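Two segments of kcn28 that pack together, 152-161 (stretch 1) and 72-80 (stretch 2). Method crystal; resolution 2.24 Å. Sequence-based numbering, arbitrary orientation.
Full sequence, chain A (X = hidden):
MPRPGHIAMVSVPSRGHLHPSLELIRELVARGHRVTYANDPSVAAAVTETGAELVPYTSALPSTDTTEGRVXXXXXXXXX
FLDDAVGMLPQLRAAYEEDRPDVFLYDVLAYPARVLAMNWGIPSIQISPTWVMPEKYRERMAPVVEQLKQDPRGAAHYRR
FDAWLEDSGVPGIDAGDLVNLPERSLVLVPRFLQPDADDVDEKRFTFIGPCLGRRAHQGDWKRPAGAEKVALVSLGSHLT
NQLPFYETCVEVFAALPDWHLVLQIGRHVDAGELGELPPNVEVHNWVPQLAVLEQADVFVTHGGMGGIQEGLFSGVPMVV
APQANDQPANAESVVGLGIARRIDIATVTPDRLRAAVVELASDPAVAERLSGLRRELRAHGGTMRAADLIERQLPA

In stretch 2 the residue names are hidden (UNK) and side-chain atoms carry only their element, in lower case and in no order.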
ATOM      1  N   PRO A 152     -25.266 -18.310   6.081  1.00 68.83           N
ATOM      2  CA  PRO A 152     -24.683 -19.647   5.886  1.00 64.69           C
ATOM      3  C   PRO A 152     -23.398 -19.621   5.079  1.00 59.80           C
ATOM      4  O   PRO A 152     -22.492 -20.420   5.345  1.00 57.80           O
ATOM      5  CB  PRO A 152     -25.801 -20.409   5.164  1.00 65.20           C
ATOM      6  CG  PRO A 152     -27.052 -19.731   5.622  1.00 66.68           C
ATOM      7  CD  PRO A 152     -26.698 -18.277   5.735  1.00 67.69           C
ATOM      8  N   ARG A 153     -23.292 -18.719   4.102  1.00 57.69           N
ATOM      9  CA  ARG A 153     -22.047 -18.579   3.358  1.00 57.17           C
ATOM     10  C   ARG A 153     -20.917 -18.105   4.263  1.00 55.99           C
ATOM     11  O   ARG A 153     -19.786 -18.602   4.174  1.00 55.00           O
ATOM     12  CB  ARG A 153     -22.236 -17.597   2.204  1.00 57.92           C
ATOM     13  CG  ARG A 153     -23.307 -17.982   1.208  1.00 59.57           C
ATOM     14  CD  ARG A 153     -23.553 -16.829   0.257  1.00 60.44           C
ATOM     15  NE  ARG A 153     -22.412 -16.628  -0.631  1.00 61.77           N
ATOM     16  CZ  ARG A 153     -21.963 -15.437  -1.013  1.00 63.39           C
ATOM     17  NH1 ARG A 153     -22.562 -14.335  -0.581  1.00 65.00           N
ATOM     18  NH2 ARG A 153     -20.919 -15.347  -1.827  1.00 64.46           N
ATOM     19  N   GLY A 154     -21.197 -17.126   5.127  1.00 55.07           N
ATOM     20  CA  GLY A 154     -20.178 -16.658   6.054  1.00 54.28           C
ATOM     21  C   GLY A 154     -19.781 -17.713   7.072  1.00 53.10           C
ATOM     22  O   GLY A 154     -18.593 -17.929   7.329  1.00 52.08           O
ATOM     23  N   ALA A 155     -20.773 -18.388   7.660  1.00 52.61           N
ATOM     24  CA  ALA A 155     -20.481 -19.434   8.635  1.00 52.16           C
ATOM     25  C   ALA A 155     -19.707 -20.584   8.002  1.00 51.14           C
ATOM     26  O   ALA A 155     -18.840 -21.187   8.645  1.00 53.76           O
ATOM     27  CB  ALA A 155     -21.775 -19.939   9.272  1.00 53.87           C
ATOM     28  N   ALA A 156     -20.022 -20.922   6.748  1.00 49.19           N
ATOM     29  CA  ALA A 156     -19.257 -21.951   6.052  1.00 47.31           C
ATOM     30  C   ALA A 156     -17.817 -21.505   5.830  1.00 45.28           C
ATOM     31  O   ALA A 156     -16.884 -22.309   5.940  1.00 43.57           O
ATOM     32  CB  ALA A 156     -19.920 -22.296   4.719  1.00 47.09           C
ATOM     33  N   HIS A 157     -17.622 -20.221   5.518  1.00 44.45           N
ATOM     34  CA  HIS A 157     -16.280 -19.704   5.275  1.00 41.95           C
ATOM     35  C   HIS A 157     -15.411 -19.814   6.522  1.00 41.21           C
ATOM     36  O   HIS A 157     -14.281 -20.311   6.464  1.00 39.30           O
ATOM     37  CB  HIS A 157     -16.358 -18.255   4.798  1.00 41.72           C
ATOM     38  CG  HIS A 157     -15.057 -17.525   4.888  1.00 41.44           C
ATOM     39  ND1 HIS A 157     -14.141 -17.500   3.857  1.00 41.23           N
ATOM     40  CD2 HIS A 157     -14.511 -16.801   5.894  1.00 40.35           C
ATOM     41  CE1 HIS A 157     -13.088 -16.792   4.226  1.00 40.44           C
ATOM     42  NE2 HIS A 157     -13.288 -16.357   5.457  1.00 39.80           N
ATOM     43  N   TYR A 158     -15.919 -19.338   7.661  1.00 43.07           N
ATOM     44  CA  TYR A 158     -15.134 -19.384   8.892  1.00 45.30           C
ATOM     45  C   TYR A 158     -14.872 -20.815   9.343  1.00 44.58           C
ATOM     46  O   TYR A 158     -13.853 -21.085   9.989  1.00 44.09           O
ATOM     47  CB  TYR A 158     -15.838 -18.585   9.987  1.00 47.13           C
ATOM     48  CG  TYR A 158     -15.636 -17.097   9.833  1.00 48.03           C
ATOM     49  CD1 TYR A 158     -14.459 -16.493  10.251  1.00 48.05           C
ATOM     50  CD2 TYR A 158     -16.613 -16.299   9.251  1.00 47.97           C
ATOM     51  CE1 TYR A 158     -14.262 -15.137  10.104  1.00 47.68           C
ATOM     52  CE2 TYR A 158     -16.426 -14.938   9.102  1.00 47.85           C
ATOM     53  CZ  TYR A 158     -15.246 -14.365   9.532  1.00 48.38           C
ATOM     54  OH  TYR A 158     -15.040 -13.012   9.393  1.00 49.49           O
ATOM     55  N   ARG A 159     -15.777 -21.742   9.033  1.00 46.57           N
ATOM     56  CA  ARG A 159     -15.520 -23.142   9.345  1.00 49.12           C
ATOM     57  C   ARG A 159     -14.387 -23.699   8.489  1.00 45.21           C
ATOM     58  O   ARG A 159     -13.546 -24.457   8.983  1.00 43.86           O
ATOM     59  CB  ARG A 159     -16.793 -23.958   9.162  1.00 55.02           C
ATOM     60  CG  ARG A 159     -17.748 -23.845  10.319  1.00 60.95           C
ATOM     61  CD  ARG A 159     -18.996 -24.657  10.069  1.00 66.64           C
ATOM     62  NE  ARG A 159     -19.866 -24.651  11.235  1.00 72.72           N
ATOM     63  CZ  ARG A 159     -19.664 -25.413  12.305  1.00 78.15           C
ATOM     64  NH1 ARG A 159     -18.623 -26.236  12.348  1.00 80.30           N
ATOM     65  NH2 ARG A 159     -20.493 -25.348  13.339  1.00 81.13           N
ATOM     66  N   ARG A 160     -14.363 -23.355   7.199  1.00 41.51           N
ATOM     67  CA  ARG A 160     -13.287 -23.823   6.335  1.00 39.60           C
ATOM     68  C   ARG A 160     -11.954 -23.230   6.765  1.00 38.10           C
ATOM     69  O   ARG A 160     -10.917 -23.904   6.716  1.00 37.32           O
ATOM     70  CB  ARG A 160     -13.594 -23.472   4.881  1.00 41.11           C
ATOM     71  CG  ARG A 160     -12.615 -24.042   3.880  1.00 43.15           C
ATOM     72  CD  ARG A 160     -13.172 -23.975   2.474  1.00 45.80           C
ATOM     73  NE  ARG A 160     -13.124 -22.626   1.920  1.00 48.61           N
ATOM     74  CZ  ARG A 160     -12.374 -22.272   0.882  1.00 51.31           C
ATOM     75  NH1 ARG A 160     -11.579 -23.163   0.304  1.00 53.07           N
ATOM     76  NH2 ARG A 160     -12.400 -21.022   0.436  1.00 53.24           N
ATOM     77  N   PHE A 161     -11.964 -21.964   7.183  1.00 37.73           N
ATOM     78  CA  PHE A 161     -10.748 -21.318   7.659  1.00 38.18           C
ATOM     79  C   PHE A 161     -10.200 -22.038   8.890  1.00 41.04           C
ATOM     80  O   PHE A 161      -9.007 -22.354   8.959  1.00 41.64           O
ATOM     81  CB  PHE A 161     -11.052 -19.844   7.948  1.00 37.05           C
ATOM     82  CG  PHE A 161      -9.867 -18.930   7.811  1.00 37.20           C
ATOM     83  CD1 PHE A 161      -8.599 -19.342   8.180  1.00 36.72           C
ATOM     84  CD2 PHE A 161     -10.027 -17.658   7.280  1.00 37.31           C
ATOM     85  CE1 PHE A 161      -7.514 -18.500   8.044  1.00 37.18           C
ATOM     86  CE2 PHE A 161      -8.944 -16.809   7.138  1.00 37.28           C
ATOM     87  CZ  PHE A 161      -7.684 -17.230   7.520  1.00 36.99           C
ATOM     88  N   UNK A  72     -17.414 -11.005  -6.886  1.00 95.57           N
ATOM     89  CA  UNK A  72     -17.982  -9.662  -6.892  1.00 95.37           C
ATOM     90  C   UNK A  72     -18.903  -9.516  -5.670  1.00 93.16           C
ATOM     91  O   UNK A  72     -19.858  -8.735  -5.656  1.00 93.72           O
ATOM     92  c   UNK A  72     -20.104 -10.079  -8.286  1.00 97.86           C
ATOM     93  o   UNK A  72     -18.878  -7.973  -8.439  1.00 96.91           O
ATOM     94  c   UNK A  72     -18.730  -9.385  -8.235  1.00 96.85           C
ATOM     95  N   UNK A  73     -18.536 -10.238  -4.611  1.00 90.30           N
ATOM     96  CA  UNK A  73     -19.288 -10.306  -3.366  1.00 87.02           C
ATOM     97  C   UNK A  73     -18.302 -10.341  -2.206  1.00 81.61           C
ATOM     98  O   UNK A  73     -17.175 -10.822  -2.347  1.00 81.27           O
ATOM     99  o   UNK A  73     -22.011 -12.462  -2.098  1.00 89.00           O
ATOM    100  c   UNK A  73     -20.207 -11.544  -3.345  1.00 88.28           C
ATOM    101  c   UNK A  73     -21.100 -11.608  -2.113  1.00 88.81           C
ATOM    102  o   UNK A  73     -20.898 -10.822  -1.160  1.00 89.06           O
ATOM    103  N   UNK A  74     -18.734  -9.815  -1.057  1.00 76.72           N
ATOM    104  CA  UNK A  74     -17.841  -9.720   0.094  1.00 73.36           C
ATOM    105  C   UNK A  74     -17.466 -11.103   0.620  1.00 67.92           C
ATOM    106  O   UNK A  74     -16.293 -11.371   0.901  1.00 66.17           O
ATOM    107  c   UNK A  74     -18.359  -8.038   3.575  1.00 81.01           C
ATOM    108  c   UNK A  74     -17.803  -9.003   2.545  1.00 79.11           C
ATOM    109  n   UNK A  74     -17.476  -7.262   4.197  1.00 81.35           N
ATOM    110  o   UNK A  74     -19.565  -8.001   3.821  1.00 82.09           O
ATOM    111  c   UNK A  74     -18.495  -8.888   1.197  1.00 76.64           C
ATOM    112  N   UNK A  75     -18.448 -11.985   0.798  1.00 64.79           N
ATOM    113  CA  UNK A  75     -18.124 -13.336   1.244  1.00 62.10           C
ATOM    114  C   UNK A  75     -17.315 -14.062   0.175  1.00 59.63           C
ATOM    115  O   UNK A  75     -16.383 -14.816   0.484  1.00 58.54           O
ATOM    116  c   UNK A  75     -20.153 -13.417   2.771  1.00 63.75           C
ATOM    117  c   UNK A  75     -19.057 -15.550   2.019  1.00 63.88           C
ATOM    118  c   UNK A  75     -19.398 -14.114   1.630  1.00 63.58           C
ATOM    119  c   UNK A  75     -21.116 -12.326   2.327  1.00 66.20           C
ATOM    120  N   UNK A  76     -17.641 -13.829  -1.099  1.00 59.10           N
ATOM    121  CA  UNK A  76     -16.885 -14.437  -2.190  1.00 60.76           C
ATOM    122  C   UNK A  76     -15.441 -13.950  -2.213  1.00 63.35           C
ATOM    123  O   UNK A  76     -14.523 -14.720  -2.518  1.00 62.02           O
ATOM    124  c   UNK A  76     -17.566 -14.151  -3.528  1.00 59.99           C
ATOM    125  N   UNK A  77     -15.222 -12.667  -1.913  1.00 68.59           N
ATOM    126  CA  UNK A  77     -13.862 -12.140  -1.856  1.00 73.19           C
ATOM    127  C   UNK A  77     -13.058 -12.809  -0.743  1.00 68.35           C
ATOM    128  O   UNK A  77     -11.868 -13.099  -0.917  1.00 71.49           O
ATOM    129  c   UNK A  77     -13.909 -10.615  -1.706  1.00 82.54           C
ATOM    130  c   UNK A  77     -12.937  -8.938  -0.077  1.00100.07           C
ATOM    131  c   UNK A  77     -13.927 -10.062  -0.284  1.00 93.34           C
ATOM    132  o   UNK A  77     -12.736  -8.114  -0.978  1.00107.75           O
ATOM    133  n   UNK A  77     -12.328  -8.876   1.119  1.00 95.25           N
ATOM    134  N   UNK A  78     -13.691 -13.074   0.404  1.00 63.11           N
ATOM    135  CA  UNK A  78     -13.016 -13.816   1.466  1.00 58.54           C
ATOM    136  C   UNK A  78     -12.709 -15.245   1.040  1.00 54.73           C
ATOM    137  O   UNK A  78     -11.691 -15.816   1.449  1.00 53.93           O
ATOM    138  s   UNK A  78     -15.057 -12.493   4.819  1.00 54.25           S
ATOM    139  c   UNK A  78     -13.851 -13.808   2.743  1.00 56.88           C
ATOM    140  c   UNK A  78     -16.674 -12.059   4.212  1.00 54.14           C
ATOM    141  c   UNK A  78     -14.123 -12.426   3.287  1.00 55.57           C
ATOM    142  N   UNK A  79     -13.596 -15.853   0.252  1.00 51.05           N
ATOM    143  CA  UNK A  79     -13.355 -17.214  -0.209  1.00 47.88           C
ATOM    144  C   UNK A  79     -12.176 -17.269  -1.172  1.00 44.11           C
ATOM    145  O   UNK A  79     -11.429 -18.253  -1.189  1.00 42.19           O
ATOM    146  c   UNK A  79     -15.657 -18.182   0.184  1.00 48.05           C
ATOM    147  o   UNK A  79     -16.865 -18.141  -0.135  1.00 48.68           O
ATOM    148  c   UNK A  79     -14.621 -17.779  -0.847  1.00 48.35           C
ATOM    149  o   UNK A  79     -15.260 -18.541   1.314  1.00 46.99           O
ATOM    150  N   UNK A  80     -12.003 -16.231  -1.994  1.00 42.81           N
ATOM    151  CA  UNK A  80     -10.849 -16.180  -2.889  1.00 41.59           C
ATOM    152  C   UNK A  80      -9.554 -16.116  -2.086  1.00 40.19           C
ATOM    153  O   UNK A  80      -8.573 -16.800  -2.406  1.00 38.65           O
ATOM    154  c   UNK A  80      -9.644 -14.695  -4.528  1.00 43.46           C
ATOM    155  c   UNK A  80     -12.046 -15.289  -4.899  1.00 44.80           C
ATOM    156  c   UNK A  80     -10.980 -14.993  -3.860  1.00 43.36           C
TER

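Position 72 carries three side-chain atoms, a carbon bearing one oxygen and one carbon. That beta-branched hydroxyl makes it threonine, T72, poorly ordered and out of reach of stretch 1.

Position 73 has two carbons in line, the second carrying two oxygens. One oxygen lies 2.5 Å from R153 NH1, and such closeness to a guanidinium fits a carboxylate: D73. Its OD2 takes the very short bond from R153 NH1, while its OD1 accepts a weak bond from the backbone N of position 75 at 3.3 Å, capping the helix that follows.

Position 74 shows three carbons, the third carrying two further atoms, one oxygen and one nitrogen. This amide is glutamine, Q74; it points sideways and makes no contact.

Position 75 has four carbons forked at the first, one arm two carbons long. The carbon of the short arm lies 3.8 Å from R153 CB and 4.1 Å from G154 N. Such a fork defines isoleucine, and I75 points toward stretch 1. The CA atoms of I75 and G154 are 6.2 Å apart.

Position 76 has a single carbon, a CB that points away overall yet still sits 3.9 Å from R153 NH2. A lone CB means alanine, A76.

Position 77 repeats the three-carbon amide: glutamine, Q77. It is out of reach here and bonded covalently to a group elsewhere in the structure.

Position 78 is an unbranched chain of two carbons, a sulfur and a terminal carbon. Its CB and its sulfur lie over one face of the H157 ring, 3.8 Å and 4.6 Å from the ring centroid, although the end of the side chain leads away from stretch 1. A thioether in such a chain is methionine, M78.

Position 79 has two carbons, the second with two oxygens. One oxygen is 3.0 Å from H157 ND1, near the plane of the ring, as suits an acceptor: aspartate. D79 OD1 accepts the bond from H157 ND1, and R160 NH2 makes a weak bond to D79 O at 3.4 Å.

Position 80 is one carbon carrying two others, valine; V80 points away.

The contact joins two helices running nearly parallel, 16° apart with axes 10.0 Å at closest approach, and buries 443 Å². Its rule is that one side chain does two jobs, a polar bond at its edge and packing over a face. R153 meets D73 at its guanidinium edge and I75 over a face; four residues on, H157 repeats the scheme, using its edge for D79 and a face for M78. R160 adds a long salt bridge, NH2 to D79 OD1 at 3.9 Å.

Stretch 2 (72-80) TDQIAQMDV
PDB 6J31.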